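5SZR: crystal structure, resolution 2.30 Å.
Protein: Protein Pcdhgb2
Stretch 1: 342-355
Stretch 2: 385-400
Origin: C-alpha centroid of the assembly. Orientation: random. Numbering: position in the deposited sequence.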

# COMPACT_ATOMS: atom_id res chain seq x y z
N PRO A 342 -46.82 70.61 -4.56
CA PRO A 342 -48.07 71.29 -4.95
C PRO A 342 -49.29 70.48 -4.54
O PRO A 342 -49.28 69.24 -4.58
CB PRO A 342 -47.95 71.39 -6.47
CG PRO A 342 -47.11 70.17 -6.84
CD PRO A 342 -46.14 69.98 -5.71
N ARG A 343 -50.34 71.19 -4.13
CA ARG A 343 -51.55 70.51 -3.67
C ARG A 343 -52.30 69.86 -4.83
O ARG A 343 -52.94 68.82 -4.64
CB ARG A 343 -52.45 71.48 -2.92
CG ARG A 343 -51.96 71.83 -1.53
CD ARG A 343 -52.95 72.71 -0.79
NE ARG A 343 -53.09 72.28 0.60
CZ ARG A 343 -54.11 71.55 1.06
NH1 ARG A 343 -55.07 71.16 0.23
NH2 ARG A 343 -54.16 71.20 2.34
N ALA A 344 -52.24 70.45 -6.01
CA ALA A 344 -52.86 69.88 -7.20
C ALA A 344 -52.08 68.69 -7.78
O ALA A 344 -52.36 68.33 -8.93
CB ALA A 344 -53.02 70.97 -8.27
N ALA A 345 -51.14 68.09 -7.05
CA ALA A 345 -50.37 66.98 -7.58
C ALA A 345 -51.28 65.78 -7.86
O ALA A 345 -52.08 65.39 -7.01
CB ALA A 345 -49.27 66.58 -6.60
N GLU A 346 -51.14 65.21 -9.05
CA GLU A 346 -51.85 64.00 -9.41
C GLU A 346 -51.16 62.79 -8.80
O GLU A 346 -49.95 62.80 -8.57
CB GLU A 346 -51.90 63.85 -10.93
CG GLU A 346 -52.32 65.11 -11.67
CD GLU A 346 -53.79 65.44 -11.48
OE1 GLU A 346 -54.59 64.51 -11.27
OE2 GLU A 346 -54.14 66.64 -11.55
N PRO A 347 -51.92 61.72 -8.51
CA PRO A 347 -51.30 60.52 -7.94
C PRO A 347 -50.14 60.04 -8.80
O PRO A 347 -50.20 60.04 -10.03
CB PRO A 347 -52.45 59.51 -7.94
CG PRO A 347 -53.68 60.35 -7.83
CD PRO A 347 -53.38 61.59 -8.63
N GLY A 348 -49.06 59.64 -8.13
CA GLY A 348 -47.83 59.26 -8.79
C GLY A 348 -46.77 60.34 -8.80
O GLY A 348 -45.62 60.06 -9.18
N TYR A 349 -47.12 61.56 -8.39
CA TYR A 349 -46.16 62.65 -8.28
C TYR A 349 -44.98 62.24 -7.41
O TYR A 349 -45.17 61.82 -6.26
CB TYR A 349 -46.84 63.90 -7.70
CG TYR A 349 -45.93 65.10 -7.55
CD1 TYR A 349 -45.90 66.09 -8.53
CD2 TYR A 349 -45.11 65.25 -6.44
CE1 TYR A 349 -45.07 67.18 -8.41
CE2 TYR A 349 -44.27 66.34 -6.31
CZ TYR A 349 -44.26 67.30 -7.30
OH TYR A 349 -43.43 68.39 -7.17
N LEU A 350 -43.77 62.35 -7.96
CA LEU A 350 -42.57 61.93 -7.25
C LEU A 350 -42.12 63.04 -6.31
O LEU A 350 -41.57 64.06 -6.75
CB LEU A 350 -41.46 61.57 -8.25
CG LEU A 350 -40.13 61.18 -7.60
CD1 LEU A 350 -40.27 59.85 -6.87
CD2 LEU A 350 -39.01 61.13 -8.63
N VAL A 351 -42.34 62.84 -5.01
CA VAL A 351 -41.91 63.83 -4.02
C VAL A 351 -40.40 63.82 -3.88
O VAL A 351 -39.73 64.85 -3.98
CB VAL A 351 -42.60 63.58 -2.67
CG1 VAL A 351 -42.12 64.58 -1.63
CG2 VAL A 351 -44.11 63.65 -2.83
N THR A 352 -39.84 62.64 -3.64
CA THR A 352 -38.39 62.46 -3.58
C THR A 352 -38.11 60.96 -3.69
O THR A 352 -39.02 60.14 -3.75
CB THR A 352 -37.80 63.06 -2.31
OG1 THR A 352 -36.37 62.96 -2.35
CG2 THR A 352 -38.31 62.32 -1.08
N LYS A 353 -36.83 60.63 -3.71
CA LYS A 353 -36.38 59.26 -3.87
C LYS A 353 -35.25 59.00 -2.90
O LYS A 353 -34.20 59.65 -2.99
CB LYS A 353 -35.94 59.00 -5.32
CG LYS A 353 -35.42 57.61 -5.59
CD LYS A 353 -35.12 57.47 -7.07
CE LYS A 353 -34.39 56.19 -7.39
NZ LYS A 353 -34.16 56.10 -8.85
N VAL A 354 -35.46 58.09 -1.96
CA VAL A 354 -34.37 57.66 -1.09
C VAL A 354 -33.37 56.87 -1.92
O VAL A 354 -33.74 55.94 -2.65
CB VAL A 354 -34.91 56.84 0.09
CG1 VAL A 354 -33.81 56.59 1.11
CG2 VAL A 354 -36.08 57.55 0.74
N VAL A 355 -32.10 57.25 -1.83
CA VAL A 355 -31.02 56.56 -2.54
C VAL A 355 -30.06 56.02 -1.49
O VAL A 355 -29.39 56.79 -0.80
CB VAL A 355 -30.30 57.48 -3.53
CG1 VAL A 355 -29.14 56.74 -4.18
CG2 VAL A 355 -31.27 58.01 -4.58
N ARG A 385 -38.72 48.45 -3.57
CA ARG A 385 -37.36 48.31 -4.07
C ARG A 385 -36.78 49.59 -4.64
O ARG A 385 -35.56 49.68 -4.80
CB ARG A 385 -37.30 47.22 -5.15
CG ARG A 385 -37.72 45.84 -4.67
CD ARG A 385 -36.79 45.33 -3.58
NE ARG A 385 -37.07 43.94 -3.23
CZ ARG A 385 -36.42 43.27 -2.29
NH1 ARG A 385 -35.45 43.86 -1.60
NH2 ARG A 385 -36.73 42.00 -2.04
N THR A 386 -37.61 50.58 -4.96
CA THR A 386 -37.11 51.80 -5.58
C THR A 386 -36.81 52.91 -4.59
O THR A 386 -35.94 53.75 -4.85
CB THR A 386 -38.11 52.30 -6.63
OG1 THR A 386 -39.32 52.68 -5.98
CG2 THR A 386 -38.40 51.20 -7.64
N GLY A 387 -37.48 52.93 -3.44
CA GLY A 387 -37.30 54.05 -2.54
C GLY A 387 -37.87 55.35 -3.08
O GLY A 387 -37.48 56.43 -2.62
N GLU A 388 -38.76 55.27 -4.06
CA GLU A 388 -39.44 56.45 -4.59
C GLU A 388 -40.62 56.79 -3.70
O GLU A 388 -41.45 55.93 -3.39
CB GLU A 388 -39.90 56.19 -6.02
CG GLU A 388 -38.78 55.84 -6.99
CD GLU A 388 -39.29 55.36 -8.33
OE1 GLU A 388 -40.51 55.12 -8.45
OE2 GLU A 388 -38.47 55.23 -9.27
N VAL A 389 -40.69 58.05 -3.28
CA VAL A 389 -41.77 58.56 -2.45
C VAL A 389 -42.74 59.29 -3.36
O VAL A 389 -42.42 60.36 -3.90
CB VAL A 389 -41.25 59.48 -1.34
CG1 VAL A 389 -42.41 60.10 -0.56
CG2 VAL A 389 -40.30 58.72 -0.42
N ARG A 390 -43.93 58.72 -3.56
CA ARG A 390 -44.93 59.29 -4.44
C ARG A 390 -46.22 59.56 -3.67
O ARG A 390 -46.49 58.94 -2.64
CB ARG A 390 -45.21 58.36 -5.63
CG ARG A 390 -44.00 58.18 -6.53
CD ARG A 390 -44.17 57.07 -7.56
NE ARG A 390 -42.96 56.92 -8.37
CZ ARG A 390 -42.76 57.53 -9.54
NH1 ARG A 390 -43.70 58.33 -10.04
NH2 ARG A 390 -41.63 57.35 -10.20
N THR A 391 -47.01 60.50 -4.18
CA THR A 391 -48.38 60.63 -3.71
C THR A 391 -49.19 59.46 -4.22
O THR A 391 -49.03 59.03 -5.37
CB THR A 391 -49.00 61.95 -4.17
OG1 THR A 391 -49.09 61.97 -5.60
CG2 THR A 391 -48.16 63.14 -3.71
N ALA A 392 -50.07 58.93 -3.37
CA ALA A 392 -50.88 57.78 -3.74
C ALA A 392 -52.34 58.15 -4.00
O ALA A 392 -53.07 57.34 -4.58
CB ALA A 392 -50.82 56.70 -2.66
N ARG A 393 -52.78 59.33 -3.58
CA ARG A 393 -54.15 59.76 -3.79
C ARG A 393 -54.18 61.28 -3.89
O ARG A 393 -53.27 61.97 -3.41
CB ARG A 393 -55.07 59.27 -2.66
CG ARG A 393 -54.84 59.99 -1.33
CD ARG A 393 -55.95 59.69 -0.34
NE ARG A 393 -55.98 60.65 0.76
CZ ARG A 393 -55.43 60.45 1.95
NH1 ARG A 393 -55.51 61.39 2.89
NH2 ARG A 393 -54.81 59.30 2.21
N ALA A 394 -55.22 61.79 -4.52
CA ALA A 394 -55.39 63.24 -4.59
C ALA A 394 -55.52 63.81 -3.19
O ALA A 394 -56.18 63.23 -2.32
CB ALA A 394 -56.62 63.60 -5.43
N LEU A 395 -54.84 64.93 -2.96
CA LEU A 395 -54.87 65.55 -1.64
C LEU A 395 -56.28 66.02 -1.30
O LEU A 395 -56.94 66.67 -2.11
CB LEU A 395 -53.88 66.71 -1.60
CG LEU A 395 -53.54 67.23 -0.21
CD1 LEU A 395 -52.98 66.11 0.64
CD2 LEU A 395 -52.55 68.38 -0.31
N GLY A 396 -56.74 65.67 -0.10
CA GLY A 396 -58.07 66.04 0.33
C GLY A 396 -58.10 67.35 1.11
O GLY A 396 -57.07 67.86 1.56
N ASP A 397 -59.31 67.89 1.26
CA ASP A 397 -59.47 69.16 1.96
C ASP A 397 -59.16 69.04 3.44
O ASP A 397 -58.75 70.03 4.07
CB ASP A 397 -60.88 69.71 1.75
CG ASP A 397 -60.95 70.73 0.63
OD1 ASP A 397 -61.95 70.73 -0.12
OD2 ASP A 397 -60.01 71.54 0.50
N ARG A 398 -59.36 67.86 4.03
CA ARG A 398 -59.12 67.64 5.45
C ARG A 398 -57.73 67.08 5.73
O ARG A 398 -57.49 66.60 6.85
CB ARG A 398 -60.19 66.71 6.03
CG ARG A 398 -61.59 67.30 6.02
CD ARG A 398 -62.59 66.34 6.64
N ASP A 399 -56.82 67.10 4.76
CA ASP A 399 -55.47 66.59 4.95
C ASP A 399 -54.55 67.72 5.38
O ASP A 399 -54.59 68.82 4.81
CB ASP A 399 -54.96 65.94 3.66
CG ASP A 399 -55.72 64.68 3.29
OD1 ASP A 399 -56.25 64.02 4.21
OD2 ASP A 399 -55.78 64.35 2.09
N SER A 400 -53.72 67.45 6.38
CA SER A 400 -52.82 68.46 6.92
C SER A 400 -51.80 68.88 5.88
O SER A 400 -51.33 68.07 5.08
CB SER A 400 -52.11 67.94 8.17
OG SER A 400 -52.98 67.18 8.99
O HOH W 1 -32.81 54.09 -4.32

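Adjacent antiparallel strands can absorb an extra residue and still keep their hydrogen bonds, and this pair from Protein Pcdhgb2 is a worked example. Strands 350-353 and 388-391 run at 166° to each other, their axes approaching to 4.6 Å. Leu350 pairs with Arg390, but Thr352 pairs with Val389 and Lys353 with Glu388, so the register slips by one: a beta bulge. At the bulge one carbonyl serves two amides: Val351 N donates to Val389 O at 2.7 Å, while the bond from Thr352 N to Val389 O is weak at 3.5 Å. Val389 N returns a strong bond to Thr352 O (2.7 Å). The ladder extends beyond both sides of this site, through Thr391 N to Tyr349 O (3.1 Å) and Val354 N to Gly387 O (2.7 Å).

Side chains reinforce the backbone. Arg390 NH1 donates to Gly348 O at 2.7 Å, near the guanidinium plane, while Leu350 CD1 covers one face of the group. A salt bridge from Arg390 NE to Glu388 OE1 (3.0 Å) steadies the arginine from within its own strand. Val351 CB meets Val389 CG1 at 4.1 Å, an apolar contact. Farther along, Arg343 CG packs against Leu395 CD2 (3.7 Å), a methyl that also lies over one face of the Arg343 guanidinium.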